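Local coordinates for aerolysin-like protein (Bombina maxima, PDB 6LH8) that probably belongs to an aerolysin-family pore-forming system that modulates endolysosomes, in which one paralog restrains another under oxidizing conditions, at residues A[6-11]-A[123-128]; A[42-47]-A[113-118]. All blocks are in the same frame, centred on the assembly; numbering follows the deposited sequence.

How the contacts relate
Both contacts lie in one long antiparallel sheet and share strand 110-130, with their centres about 30 Å apart and their nearest atoms about 14 Å apart, so they do not touch. Contact 1 joins neighbours: strand 4-28, outermost in the sheet within this chain, pairs with strand 110-130. Contact 2 bridges from the same strand past strand 133-154 to strand 41-53, by side chains instead of backbone ladders. The two sit on opposite sides of the chain's centre, toward different ends of an elongated molecule. In sequence, contact 2 falls between the two segments of contact 1. Both are structural packing within the extended sheet.

Contact 1: residues A[6-11]-A[123-128]; sequences TVLWDK and SAPVEI
L8 meets P125 and E127 through a CG placed anti to its own carbonyl carbon (chi1 -47°) and a CD1 anti to CA (chi2 -174°). L8 CD1 reaches P125 CB at 3.9 Å and E127 OE2 at 3.7 Å, the leucine crossing both side chains at about a right angle. On the proline's other carbons, K11 CB packs 3.6 Å from P125 CD, while the rest of the lysine bends away. On the face bearing V7 and V126 the two valines meet: V7 CG2 lies 4.1 Å from V126 CG2. V7 CG1, anti to the backbone N (chi1 -179°), approaches A124 CB and also sits over the centre of the W9 ring. T6 and E127 form a hydrogen-bonded pair, with T6 N to E127 O at 3.0 Å and E127 N to T6 O at 2.9 Å. L8 N adds a bond to P125 O (2.9 Å), after which the ladder breaks: L8 centres an inverse gamma turn and K11 N bonds back to L8 O. Backbone pairing resumes between S123 and I13. This is an interrupted antiparallel strand pair, here in the long sheet of an aerolysin-like fold.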
# COMPACT_ATOMS: atom_id res chain seq x y z
N THR A 6 9.94 -19.33 0.61
CA THR A 6 8.59 -19.64 1.09
C THR A 6 8.21 -18.63 2.15
O THR A 6 8.87 -18.54 3.18
CB THR A 6 8.52 -21.05 1.68
OG1 THR A 6 8.80 -22.03 0.67
CG2 THR A 6 7.13 -21.31 2.28
N VAL A 7 7.15 -17.85 1.91
CA VAL A 7 6.69 -16.88 2.90
C VAL A 7 5.73 -17.58 3.85
O VAL A 7 4.84 -18.31 3.41
CB VAL A 7 6.01 -15.67 2.22
CG1 VAL A 7 5.57 -14.66 3.29
CG2 VAL A 7 6.95 -15.01 1.24
N LEU A 8 5.93 -17.37 5.16
CA LEU A 8 5.07 -17.98 6.19
C LEU A 8 3.93 -17.01 6.51
O LEU A 8 3.90 -16.34 7.54
CB LEU A 8 5.87 -18.33 7.43
CG LEU A 8 7.20 -19.09 7.22
CD1 LEU A 8 7.81 -19.51 8.54
CD2 LEU A 8 7.01 -20.31 6.31
N TRP A 9 2.95 -16.99 5.60
CA TRP A 9 1.85 -16.05 5.72
C TRP A 9 1.02 -16.30 6.97
O TRP A 9 0.42 -15.37 7.52
CB TRP A 9 0.96 -16.12 4.48
CG TRP A 9 1.60 -15.67 3.21
CD1 TRP A 9 1.82 -16.41 2.08
CD2 TRP A 9 2.10 -14.35 2.92
NE1 TRP A 9 2.42 -15.64 1.11
CE2 TRP A 9 2.60 -14.37 1.60
CE3 TRP A 9 2.18 -13.16 3.64
CZ2 TRP A 9 3.17 -13.25 0.99
CZ3 TRP A 9 2.73 -12.04 3.03
CH2 TRP A 9 3.22 -12.10 1.72
N ASP A 10 0.97 -17.56 7.45
CA ASP A 10 0.20 -17.79 8.67
C ASP A 10 0.85 -17.18 9.90
O ASP A 10 0.22 -17.12 10.96
CB ASP A 10 -0.06 -19.29 8.90
CG ASP A 10 1.20 -20.07 9.20
OD1 ASP A 10 2.26 -19.77 8.61
OD2 ASP A 10 1.12 -21.02 10.00
N LYS A 11 2.11 -16.74 9.79
CA LYS A 11 2.82 -16.07 10.87
C LYS A 11 2.82 -14.55 10.72
O LYS A 11 3.60 -13.87 11.41
CB LYS A 11 4.25 -16.58 10.96
CG LYS A 11 4.37 -18.04 11.40
CD LYS A 11 3.87 -18.21 12.83
CE LYS A 11 4.01 -19.64 13.34
NZ LYS A 11 3.20 -19.88 14.57
N SER A 123 3.90 -7.77 8.27
CA SER A 123 5.22 -8.36 8.09
C SER A 123 5.11 -9.87 8.29
O SER A 123 4.20 -10.34 8.98
CB SER A 123 6.24 -7.75 9.06
OG SER A 123 5.80 -7.85 10.41
N ALA A 124 6.00 -10.63 7.65
CA ALA A 124 5.92 -12.08 7.77
C ALA A 124 7.31 -12.69 7.62
O ALA A 124 8.18 -12.09 6.99
CB ALA A 124 4.97 -12.68 6.73
N PRO A 125 7.54 -13.87 8.21
CA PRO A 125 8.82 -14.57 7.99
C PRO A 125 8.94 -15.09 6.57
O PRO A 125 7.96 -15.46 5.92
CB PRO A 125 8.77 -15.73 8.99
CG PRO A 125 7.58 -15.45 9.91
CD PRO A 125 6.63 -14.64 9.08
N VAL A 126 10.17 -15.12 6.08
CA VAL A 126 10.46 -15.65 4.74
C VAL A 126 11.57 -16.67 4.89
O VAL A 126 12.71 -16.30 5.22
CB VAL A 126 10.84 -14.55 3.74
CG1 VAL A 126 10.98 -15.16 2.36
CG2 VAL A 126 9.77 -13.44 3.72
N GLU A 127 11.26 -17.94 4.65
CA GLU A 127 12.29 -18.96 4.71
C GLU A 127 13.04 -18.98 3.39
O GLU A 127 12.44 -19.09 2.31
CB GLU A 127 11.67 -20.32 5.07
CG GLU A 127 11.21 -20.35 6.53
CD GLU A 127 10.70 -21.70 7.00
OE1 GLU A 127 10.34 -22.53 6.15
OE2 GLU A 127 10.66 -21.92 8.23
N ILE A 128 14.36 -18.80 3.47
CA ILE A 128 15.25 -18.69 2.32
C ILE A 128 16.22 -19.86 2.38
O ILE A 128 16.75 -20.15 3.45
CB ILE A 128 16.03 -17.36 2.34
CG1 ILE A 128 15.08 -16.16 2.21
CG2 ILE A 128 17.15 -17.35 1.29
CD1 ILE A 128 14.10 -16.30 1.10

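Contact 2: residues A[42-47]-A[113-118]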
# COMPACT_ATOMS: atom_id res chain seq x y z
N ARG A 42 -11.11 13.72 -8.32
CA ARG A 42 -9.78 13.98 -7.79
C ARG A 42 -8.90 12.77 -8.05
O ARG A 42 -9.38 11.64 -8.02
CB ARG A 42 -9.82 14.30 -6.29
CG ARG A 42 -8.86 15.40 -5.94
CD ARG A 42 -9.10 15.95 -4.56
NE ARG A 42 -7.81 16.01 -3.89
CZ ARG A 42 -7.61 16.56 -2.71
NH1 ARG A 42 -8.61 17.12 -2.05
NH2 ARG A 42 -6.39 16.54 -2.20
N HIS A 43 -7.62 13.01 -8.31
CA HIS A 43 -6.68 11.95 -8.65
C HIS A 43 -5.62 11.88 -7.57
O HIS A 43 -5.05 12.91 -7.20
CB HIS A 43 -6.03 12.22 -10.02
CG HIS A 43 -7.02 12.45 -11.12
ND1 HIS A 43 -7.33 11.48 -12.04
CD2 HIS A 43 -7.78 13.53 -11.43
CE1 HIS A 43 -8.23 11.96 -12.89
NE2 HIS A 43 -8.52 13.19 -12.54
N PHE A 44 -5.38 10.68 -7.06
CA PHE A 44 -4.43 10.46 -5.98
C PHE A 44 -3.44 9.36 -6.38
O PHE A 44 -3.78 8.43 -7.11
CB PHE A 44 -5.12 10.03 -4.68
CG PHE A 44 -6.12 11.02 -4.17
CD1 PHE A 44 -7.44 10.95 -4.58
CD2 PHE A 44 -5.76 11.97 -3.23
CE1 PHE A 44 -8.38 11.84 -4.07
CE2 PHE A 44 -6.68 12.85 -2.72
CZ PHE A 44 -7.99 12.79 -3.14
N ASP A 45 -2.23 9.47 -5.86
CA ASP A 45 -1.29 8.36 -5.95
C ASP A 45 -1.58 7.37 -4.83
O ASP A 45 -1.84 7.76 -3.69
CB ASP A 45 0.14 8.86 -5.85
CG ASP A 45 0.62 9.52 -7.12
OD1 ASP A 45 -0.09 9.44 -8.15
OD2 ASP A 45 1.71 10.12 -7.09
N ARG A 46 -1.58 6.08 -5.18
CA ARG A 46 -1.78 4.99 -4.24
C ARG A 46 -0.60 4.05 -4.36
O ARG A 46 -0.22 3.67 -5.48
CB ARG A 46 -3.10 4.26 -4.52
CG ARG A 46 -3.26 2.97 -3.74
CD ARG A 46 -4.58 2.29 -4.06
NE ARG A 46 -4.77 1.08 -3.29
CZ ARG A 46 -5.65 0.14 -3.60
NH1 ARG A 46 -6.41 0.29 -4.67
NH2 ARG A 46 -5.77 -0.94 -2.84
N THR A 47 0.02 3.70 -3.23
CA THR A 47 1.22 2.88 -3.28
C THR A 47 1.12 1.69 -2.35
O THR A 47 0.40 1.72 -1.34
CB THR A 47 2.47 3.66 -2.91
OG1 THR A 47 2.36 4.11 -1.56
CG2 THR A 47 2.66 4.87 -3.84
N VAL A 113 -16.68 17.18 1.88
CA VAL A 113 -16.14 15.91 1.41
C VAL A 113 -14.95 15.55 2.29
O VAL A 113 -13.98 16.31 2.36
CB VAL A 113 -15.70 15.97 -0.07
CG1 VAL A 113 -15.50 14.57 -0.60
CG2 VAL A 113 -16.71 16.73 -0.91
N ILE A 114 -15.03 14.40 2.95
CA ILE A 114 -13.95 13.87 3.78
C ILE A 114 -13.36 12.68 3.02
O ILE A 114 -14.08 11.73 2.70
CB ILE A 114 -14.44 13.43 5.17
CG1 ILE A 114 -15.17 14.57 5.87
CG2 ILE A 114 -13.25 12.89 6.00
CD1 ILE A 114 -14.28 15.69 6.31
N LEU A 115 -12.07 12.76 2.72
CA LEU A 115 -11.38 11.73 1.94
C LEU A 115 -10.51 10.90 2.88
O LEU A 115 -9.62 11.44 3.54
CB LEU A 115 -10.54 12.39 0.85
CG LEU A 115 -11.45 13.17 -0.09
CD1 LEU A 115 -10.84 14.50 -0.50
CD2 LEU A 115 -11.77 12.34 -1.31
N THR A 116 -10.76 9.59 2.93
CA THR A 116 -10.00 8.70 3.81
C THR A 116 -9.51 7.47 3.07
O THR A 116 -10.07 7.08 2.05
CB THR A 116 -10.83 8.22 5.01
OG1 THR A 116 -12.00 7.54 4.54
CG2 THR A 116 -11.21 9.36 5.92
N ARG A 117 -8.46 6.84 3.62
CA ARG A 117 -8.05 5.53 3.14
C ARG A 117 -7.41 4.74 4.27
O ARG A 117 -6.89 5.32 5.23
CB ARG A 117 -7.10 5.62 1.94
CG ARG A 117 -5.76 6.22 2.22
CD ARG A 117 -4.89 6.21 0.95
NE ARG A 117 -3.76 7.14 1.06
CZ ARG A 117 -3.09 7.64 0.03
NH1 ARG A 117 -3.43 7.31 -1.22
NH2 ARG A 117 -2.07 8.46 0.24
N ASN A 118 -7.45 3.42 4.14
CA ASN A 118 -6.76 2.54 5.07
C ASN A 118 -5.28 2.50 4.72
O ASN A 118 -4.91 2.48 3.55
CB ASN A 118 -7.32 1.12 5.03
CG ASN A 118 -8.77 1.03 5.51
OD1 ASN A 118 -9.19 1.77 6.40
ND2 ASN A 118 -9.53 0.11 4.93
O HOH W 1 -1.73 10.42 -2.11
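R117 reaches D45 across strand 133-154, which lies between strands 41-53 and 110-130 in the long antiparallel sheet of this aerolysin-like protein. Because both flanking strands run antiparallel to the middle one, they are nearly parallel to each other (10°), with segment axes 10.6 Å apart, a spacing spanned here by side chains and one bridging water. R117 starts across with CG in the crowded position between the backbone N and the carbonyl carbon (chi1 66°), and its chain is extended from CG to NE. On the way it touches Q144, S145 and I147 of the middle strand, and a salt bridge from its NE to E119 should help fix the rotation of the guanidinium. R46 NE donates to Q144 O and lies 6.7 Å from R117 NH1, like charges that are not in contact.

Further along, L115 has its CG anti to the carbonyl carbon, and a non-staggered chi2 of 140° sets CD1; the two methyls meet different partners. CD2 lies 4.2 Å from F44 CZ, meeting the ring obliquely. CD1 lies 3.8 Å from R42 NH1, again obliquely to the flat group. That same R42 NH1 forms a salt bridge with D23 of strand 4-28, outside the two segments.

The D45 carbonyl oxygen accepts two hydrogen bonds: one from R117 NH1 at 3.0 Å, at the edge of the guanidinium and near its plane, and one from a water at 3.1 Å that in turn accepts from R117 NH2.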